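Local coordinates for protein MGS-M5 (Unidentified, PDB 4Q3N) that probably interconverts L-lactate and pyruvate with NAD as cofactor, as a lactate dehydrogenase of the lactate/malate dehydrogenase family, at residues Gly73-Glu85 / Lys94-Asn106. Sequence-based numbering, arbitrary orientation.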
# COMPACT_ATOMS: atom_id res chain seq x y z
N GLY A 73 -18.65 10.50 8.14
CA GLY A 73 -18.67 9.31 8.97
C GLY A 73 -17.92 9.60 10.28
O GLY A 73 -18.19 9.01 11.32
N LEU A 74 -17.00 10.55 10.23
CA LEU A 74 -16.13 10.82 11.40
C LEU A 74 -15.78 12.29 11.45
O LEU A 74 -15.44 12.88 10.43
CB LEU A 74 -14.81 10.00 11.30
CG LEU A 74 -13.76 10.21 12.41
CD1 LEU A 74 -14.25 9.55 13.70
CD2 LEU A 74 -12.37 9.60 11.94
N VAL A 75 -15.88 12.91 12.63
CA VAL A 75 -15.34 14.28 12.73
C VAL A 75 -14.25 14.23 13.77
O VAL A 75 -14.47 13.71 14.88
CB VAL A 75 -16.43 15.31 13.15
CG1 VAL A 75 -15.79 16.70 13.33
CG2 VAL A 75 -17.59 15.34 12.10
N VAL A 76 -13.09 14.75 13.40
CA VAL A 76 -11.94 14.75 14.29
C VAL A 76 -11.72 16.16 14.80
O VAL A 76 -11.48 17.08 14.01
CB VAL A 76 -10.68 14.26 13.59
CG1 VAL A 76 -9.45 14.19 14.58
CG2 VAL A 76 -10.97 12.81 12.94
N ILE A 77 -11.82 16.35 16.11
CA ILE A 77 -11.72 17.70 16.68
C ILE A 77 -10.33 17.94 17.27
O ILE A 77 -9.89 17.22 18.16
CB ILE A 77 -12.78 17.92 17.78
CG1 ILE A 77 -14.19 17.63 17.22
CG2 ILE A 77 -12.62 19.35 18.40
CD1 ILE A 77 -15.27 17.54 18.30
N THR A 78 -9.66 18.96 16.76
CA THR A 78 -8.30 19.32 17.24
C THR A 78 -8.29 20.77 17.78
O THR A 78 -7.28 21.24 18.25
CB THR A 78 -7.25 19.18 16.11
OG1 THR A 78 -7.31 20.34 15.26
CG2 THR A 78 -7.49 17.90 15.27
N ALA A 79 -9.43 21.45 17.73
CA ALA A 79 -9.52 22.86 18.16
C ALA A 79 -9.26 23.06 19.62
O ALA A 79 -9.60 22.21 20.45
CB ALA A 79 -10.90 23.41 17.82
N GLY A 80 -8.77 24.25 19.97
CA GLY A 80 -8.57 24.61 21.35
C GLY A 80 -7.63 25.80 21.48
O GLY A 80 -7.21 26.39 20.47
N VAL A 81 -7.29 26.14 22.72
CA VAL A 81 -6.50 27.33 22.99
C VAL A 81 -5.32 27.06 23.91
O VAL A 81 -5.30 26.08 24.65
CB VAL A 81 -7.37 28.43 23.64
CG1 VAL A 81 -8.25 29.09 22.62
CG2 VAL A 81 -8.19 27.86 24.80
N ASN A 82 -4.36 27.98 23.90
CA ASN A 82 -3.21 27.86 24.78
C ASN A 82 -3.32 28.78 25.98
O ASN A 82 -3.92 29.85 25.91
CB ASN A 82 -1.93 28.14 24.01
CG ASN A 82 -1.59 27.03 23.03
OD1 ASN A 82 -1.91 25.85 23.26
ND2 ASN A 82 -0.94 27.40 21.94
N GLN A 83 -2.73 28.35 27.08
CA GLN A 83 -2.68 29.14 28.30
C GLN A 83 -2.16 30.57 28.07
O GLN A 83 -1.15 30.77 27.42
CB GLN A 83 -1.79 28.44 29.31
CG GLN A 83 -1.76 29.15 30.63
CD GLN A 83 -0.91 28.43 31.63
OE1 GLN A 83 -0.19 27.50 31.28
NE2 GLN A 83 -1.00 28.85 32.89
N LYS A 84 -2.89 31.56 28.57
CA LYS A 84 -2.45 32.95 28.50
C LYS A 84 -1.58 33.30 29.70
O LYS A 84 -1.63 32.62 30.73
CB LYS A 84 -3.64 33.91 28.44
CG LYS A 84 -4.54 33.80 27.20
CD LYS A 84 -5.66 34.83 27.32
CE LYS A 84 -6.70 34.72 26.20
NZ LYS A 84 -7.95 35.45 26.60
N GLU A 85 -0.78 34.35 29.56
CA GLU A 85 0.02 34.87 30.66
C GLU A 85 -0.87 35.13 31.88
O GLU A 85 -1.81 35.93 31.82
CB GLU A 85 0.74 36.15 30.23
CG GLU A 85 1.68 36.80 31.28
CD GLU A 85 2.92 35.97 31.62
OE1 GLU A 85 3.19 34.98 30.89
OE2 GLU A 85 3.63 36.31 32.59
N LYS A 94 -11.52 25.34 31.51
CA LYS A 94 -12.86 25.82 31.19
C LYS A 94 -12.97 26.52 29.84
O LYS A 94 -13.98 26.36 29.17
CB LYS A 94 -13.36 26.75 32.29
CG LYS A 94 -13.88 26.02 33.51
CD LYS A 94 -13.96 27.01 34.70
CE LYS A 94 -14.82 26.49 35.84
NZ LYS A 94 -16.28 26.69 35.59
N ARG A 95 -11.98 27.32 29.44
CA ARG A 95 -12.01 27.92 28.11
C ARG A 95 -11.99 26.82 27.03
O ARG A 95 -12.72 26.92 26.06
CB ARG A 95 -10.85 28.88 27.88
CG ARG A 95 -11.06 30.27 28.33
CD ARG A 95 -9.73 30.99 28.33
NE ARG A 95 -9.25 31.26 26.98
CZ ARG A 95 -8.00 31.10 26.57
NH1 ARG A 95 -7.07 30.65 27.40
NH2 ARG A 95 -7.68 31.40 25.33
N ASN A 96 -11.15 25.80 27.19
CA ASN A 96 -11.17 24.69 26.22
C ASN A 96 -12.48 23.89 26.22
O ASN A 96 -12.99 23.50 25.17
CB ASN A 96 -9.98 23.74 26.44
CG ASN A 96 -8.68 24.30 25.88
OD1 ASN A 96 -8.53 24.47 24.67
ND2 ASN A 96 -7.74 24.62 26.76
N ALA A 97 -13.05 23.63 27.39
CA ALA A 97 -14.36 23.00 27.42
C ALA A 97 -15.42 23.80 26.65
O ALA A 97 -16.27 23.22 25.98
CB ALA A 97 -14.79 22.80 28.83
N GLU A 98 -15.39 25.14 26.74
CA GLU A 98 -16.38 25.95 26.03
C GLU A 98 -16.14 25.90 24.52
O GLU A 98 -17.10 25.91 23.73
CB GLU A 98 -16.38 27.41 26.53
CG GLU A 98 -17.19 27.57 27.78
CD GLU A 98 -18.67 27.33 27.55
OE1 GLU A 98 -19.16 27.71 26.46
OE2 GLU A 98 -19.35 26.77 28.45
N ILE A 99 -14.88 25.81 24.12
CA ILE A 99 -14.60 25.67 22.70
C ILE A 99 -15.17 24.35 22.16
O ILE A 99 -15.86 24.33 21.14
CB ILE A 99 -13.10 25.78 22.43
CG1 ILE A 99 -12.68 27.26 22.58
CG2 ILE A 99 -12.75 25.27 21.01
CD1 ILE A 99 -11.19 27.38 22.57
N ILE A 100 -14.89 23.25 22.86
CA ILE A 100 -15.38 21.93 22.46
C ILE A 100 -16.91 21.93 22.41
O ILE A 100 -17.52 21.45 21.46
CB ILE A 100 -14.87 20.85 23.44
CG1 ILE A 100 -13.34 20.79 23.37
CG2 ILE A 100 -15.47 19.51 23.17
CD1 ILE A 100 -12.80 20.33 22.00
N LYS A 101 -17.53 22.50 23.44
CA LYS A 101 -18.98 22.58 23.47
C LYS A 101 -19.48 23.27 22.22
O LYS A 101 -20.36 22.79 21.56
CB LYS A 101 -19.44 23.35 24.72
CG LYS A 101 -20.93 23.59 24.75
CD LYS A 101 -21.37 24.26 26.06
CE LYS A 101 -22.85 24.53 26.05
NZ LYS A 101 -23.24 25.12 27.38
N THR A 102 -18.94 24.44 21.92
CA THR A 102 -19.37 25.17 20.73
C THR A 102 -19.14 24.39 19.43
O THR A 102 -20.00 24.36 18.59
CB THR A 102 -18.65 26.50 20.66
OG1 THR A 102 -19.05 27.26 21.79
CG2 THR A 102 -19.00 27.28 19.38
N VAL A 103 -17.98 23.77 19.28
CA VAL A 103 -17.72 22.95 18.10
C VAL A 103 -18.76 21.84 17.97
O VAL A 103 -19.34 21.60 16.92
CB VAL A 103 -16.32 22.33 18.15
CG1 VAL A 103 -16.18 21.22 17.05
CG2 VAL A 103 -15.29 23.43 17.94
N VAL A 104 -18.99 21.15 19.07
CA VAL A 104 -19.87 20.01 19.04
C VAL A 104 -21.31 20.40 18.75
O VAL A 104 -21.97 19.75 17.93
CB VAL A 104 -19.71 19.25 20.36
CG1 VAL A 104 -20.88 18.31 20.58
CG2 VAL A 104 -18.36 18.51 20.29
N LYS A 105 -21.79 21.51 19.33
CA LYS A 105 -23.13 22.01 19.01
C LYS A 105 -23.25 22.34 17.53
O LYS A 105 -24.26 22.03 16.90
CB LYS A 105 -23.48 23.27 19.82
CG LYS A 105 -23.58 23.03 21.34
CD LYS A 105 -24.27 21.71 21.75
CE LYS A 105 -24.86 21.82 23.15
NZ LYS A 105 -25.28 20.53 23.75
N ASN A 106 -22.24 23.00 16.98
CA ASN A 106 -22.24 23.33 15.55
C ASN A 106 -22.22 22.05 14.69
O ASN A 106 -22.90 21.98 13.64
CB ASN A 106 -21.03 24.22 15.22
CG ASN A 106 -21.25 25.67 15.69
OD1 ASN A 106 -22.36 26.12 15.67
ND2 ASN A 106 -20.22 26.36 16.14
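Ile77, at the end of strand 74-77, is a knob set among Ile100, Val103 and Val104 of the helix. Its chi1 of -55°, measured to CG1, leaves CG2 anti to the backbone N and 3.7 Å from Ile100 CD1, while Ile77 CD1, roughly at a right angle to that branch, sits 3.8 Å from Val104 CG2 and meets Val103 CG1 tip to tip. Ala79 adds a shallower bump, its CB 4.1 Å from Ile99 CG2. Beyond it Gly80 passes close to the helix: its CA is 3.3 Å from Asn96 OD1, and a CB there would clash with that oxygen. The same OD1 accepts a nearly straight bond from Val81 N (2.9 Å, 165° at the hydrogen). With an alanine at Asn96, Val81 N would probably lose this acceptor and a gap would open beneath Gly80. Val81 wedges between Ile99 and Arg95, with CG1 tight against Ile99 CD1 (3.4 Å). Val81 CG2 and, on a poorly ordered side chain, Lys84 CE lie over opposite guanidinium faces, both offset toward the rim; Glu87 forms a salt bridge with Arg95 NH1. Strand and helix axes run nearly antiparallel (159°), as expected in a beta-alpha-beta crossover (74-77, 89-109, 115-118) of a Rossmann-fold NAD-binding domain.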